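Local coordinates for protein (merozoite surface protein 1) (Plasmodium cynomolgi, PDB 1B9W) that probably takes part in merozoite egress from host red cells and in binding and invading new ones, here represented by its two C-terminal EGF-like domains, at residues 19-22 against 23-27. Sequence-based numbering, arbitrary orientation.
Sequences YRYL and DGTEE
At the closed end of the beta hairpin in the first EGF-like domain, Y19 pairs with E27 and R20 with E26 across two antiparallel strands, and the loop between them holds a type I turn from Y21 to G24. Y19 and E27 exchange both hydrogen bonds; nearer the turn, Y21 N donates to T25 O (2.9 Å) and G24 N to Y21 O (3.0 Å). D23 OD1 fastens the loop from within, accepting from T25 N (3.0 Å) in an Asx turn and from T25 OG1 (2.7 Å), both from the same face of the carboxylate. The Y21 ring lies obliquely past T25 OG1 and meets E27 CB at its edge, while Y21 OH donates to E27 OE1 (2.9 Å) on the anti side, though tilted out of the carboxylate plane. The R20 chain runs extended to NE, with CG anti to the backbone N (chi1 174°), and NH1 reaches E26 OE2 (2.8 Å) in a salt bridge. That oxygen lies in the guanidinium plane but is approached from above its own, the planes standing 86° apart. On this R20 and E26 face the loop before strand 16-20 packs: D9 shares R20 NH1, and T10 OG1 and the backbone N of I8 and D9 bind the E26 carboxylate.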
ATOM      1  N   TYR A  19      -3.705  -6.096   4.201  1.00 13.13           N
ATOM      2  CA  TYR A  19      -3.172  -6.216   5.543  1.00 15.48           C
ATOM      3  C   TYR A  19      -4.302  -6.398   6.543  1.00 14.53           C
ATOM      4  O   TYR A  19      -5.295  -5.688   6.545  1.00 11.54           O
ATOM      5  CB  TYR A  19      -2.391  -4.979   5.949  1.00 14.85           C
ATOM      6  CG  TYR A  19      -1.546  -5.090   7.200  1.00 12.12           C
ATOM      7  CD1 TYR A  19      -0.253  -5.580   7.156  1.00 16.32           C
ATOM      8  CD2 TYR A  19      -2.105  -4.686   8.411  1.00 12.60           C
ATOM      9  CE1 TYR A  19       0.528  -5.676   8.308  1.00 17.12           C
ATOM     10  CE2 TYR A  19      -1.304  -4.775   9.555  1.00 14.17           C
ATOM     11  CZ  TYR A  19      -0.032  -5.253   9.491  1.00 17.13           C
ATOM     12  OH  TYR A  19       0.719  -5.344  10.659  1.00 19.43           O
ATOM     13  N   ARG A  20      -4.137  -7.401   7.469  1.00 13.38           N
ATOM     14  CA  ARG A  20      -5.185  -7.585   8.493  1.00 11.49           C
ATOM     15  C   ARG A  20      -4.668  -7.079   9.841  1.00 11.94           C
ATOM     16  O   ARG A  20      -3.547  -7.411  10.248  1.00 13.58           O
ATOM     17  CB  ARG A  20      -5.436  -9.132   8.688  1.00  9.35           C
ATOM     18  CG  ARG A  20      -6.438  -9.318   9.875  1.00 13.35           C
ATOM     19  CD  ARG A  20      -6.568 -10.891   9.979  1.00 15.16           C
ATOM     20  NE  ARG A  20      -7.612 -11.163  10.985  1.00 17.28           N
ATOM     21  CZ  ARG A  20      -8.893 -11.280  10.794  1.00 16.65           C
ATOM     22  NH1 ARG A  20      -9.504 -11.114   9.613  1.00 15.34           N
ATOM     23  NH2 ARG A  20      -9.667 -11.482  11.863  1.00 17.98           N
ATOM     24  N   TYR A  21      -5.313  -6.077  10.433  1.00 11.96           N
ATOM     25  CA  TYR A  21      -4.801  -5.407  11.596  1.00 14.27           C
ATOM     26  C   TYR A  21      -5.148  -6.217  12.882  1.00 17.80           C
ATOM     27  O   TYR A  21      -6.050  -7.049  12.787  1.00 14.91           O
ATOM     28  CB  TYR A  21      -5.496  -4.057  11.712  1.00 15.46           C
ATOM     29  CG  TYR A  21      -5.067  -3.116  10.568  1.00 15.72           C
ATOM     30  CD1 TYR A  21      -3.872  -2.408  10.699  1.00 16.76           C
ATOM     31  CD2 TYR A  21      -5.865  -2.956   9.454  1.00 22.08           C
ATOM     32  CE1 TYR A  21      -3.490  -1.510   9.684  1.00 17.78           C
ATOM     33  CE2 TYR A  21      -5.480  -2.077   8.440  1.00 21.65           C
ATOM     34  CZ  TYR A  21      -4.305  -1.362   8.582  1.00 22.63           C
ATOM     35  OH  TYR A  21      -3.956  -0.464   7.572  1.00 22.34           O
ATOM     36  N   LEU A  22      -4.597  -5.755  13.983  1.00 17.14           N
ATOM     37  CA  LEU A  22      -4.895  -6.343  15.293  1.00 22.73           C
ATOM     38  C   LEU A  22      -6.355  -6.303  15.694  1.00 20.86           C
ATOM     39  O   LEU A  22      -6.726  -7.089  16.585  1.00 21.47           O
ATOM     40  CB  LEU A  22      -4.124  -5.509  16.362  1.00 25.93           C
ATOM     41  CG  LEU A  22      -2.888  -6.164  16.951  1.00 36.41           C
ATOM     42  CD1 LEU A  22      -2.203  -7.036  15.914  1.00 38.39           C
ATOM     43  CD2 LEU A  22      -1.939  -5.132  17.542  1.00 34.74           C
ATOM     44  N   ASP A  23      -7.187  -5.391  15.201  1.00 19.36           N
ATOM     45  CA  ASP A  23      -8.578  -5.250  15.564  1.00 20.86           C
ATOM     46  C   ASP A  23      -9.496  -6.133  14.731  1.00 20.86           C
ATOM     47  O   ASP A  23     -10.724  -6.113  14.862  1.00 23.98           O
ATOM     48  CB  ASP A  23      -9.062  -3.797  15.496  1.00 23.78           C
ATOM     49  CG  ASP A  23      -8.888  -3.214  14.088  1.00 25.08           C
ATOM     50  OD1 ASP A  23      -8.429  -3.920  13.174  1.00 21.26           O
ATOM     51  OD2 ASP A  23      -9.258  -2.034  13.926  1.00 26.35           O
ATOM     52  N   GLY A  24      -8.899  -6.918  13.856  1.00 21.46           N
ATOM     53  CA  GLY A  24      -9.626  -7.851  13.011  1.00 24.28           C
ATOM     54  C   GLY A  24     -10.073  -7.241  11.688  1.00 25.90           C
ATOM     55  O   GLY A  24     -10.709  -7.954  10.896  1.00 26.80           O
ATOM     56  N   THR A  25      -9.845  -5.938  11.505  1.00 21.75           N
ATOM     57  CA  THR A  25     -10.290  -5.329  10.232  1.00 17.29           C
ATOM     58  C   THR A  25      -9.239  -5.581   9.171  1.00 13.18           C
ATOM     59  O   THR A  25      -8.070  -5.827   9.479  1.00 14.55           O
ATOM     60  CB  THR A  25     -10.464  -3.802  10.362  1.00 21.03           C
ATOM     61  OG1 THR A  25      -9.182  -3.248  10.675  1.00 20.92           O
ATOM     62  CG2 THR A  25     -11.470  -3.388  11.404  1.00 25.15           C
ATOM     63  N   GLU A  26      -9.623  -5.518   7.887  1.00 11.70           N
ATOM     64  CA  GLU A  26      -8.673  -5.747   6.838  1.00 10.55           C
ATOM     65  C   GLU A  26      -8.744  -4.511   5.860  1.00 11.55           C
ATOM     66  O   GLU A  26      -9.868  -4.102   5.623  1.00 16.22           O
ATOM     67  CB  GLU A  26      -9.091  -6.994   6.023  1.00 15.97           C
ATOM     68  CG  GLU A  26      -8.783  -8.194   6.973  1.00 15.96           C
ATOM     69  CD  GLU A  26      -9.022  -9.542   6.336  1.00 19.00           C
ATOM     70  OE1 GLU A  26      -9.559  -9.669   5.218  1.00 17.59           O
ATOM     71  OE2 GLU A  26      -8.566 -10.509   7.030  1.00 17.60           O
ATOM     72  N   GLU A  27      -7.569  -4.212   5.372  1.00 12.46           N
ATOM     73  CA  GLU A  27      -7.622  -3.063   4.370  1.00 13.63           C
ATOM     74  C   GLU A  27      -6.809  -3.523   3.205  1.00 11.47           C
ATOM     75  O   GLU A  27      -5.690  -3.980   3.323  1.00 13.63           O
ATOM     76  CB  GLU A  27      -6.994  -1.825   5.021  1.00 16.08           C
ATOM     77  CG  GLU A  27      -7.030  -0.659   3.978  1.00 19.50           C
ATOM     78  CD  GLU A  27      -6.322   0.557   4.528  1.00 26.32           C
ATOM     79  OE1 GLU A  27      -5.940   0.591   5.714  1.00 22.10           O
ATOM     80  OE2 GLU A  27      -6.183   1.538   3.752  1.00 22.67           O
TER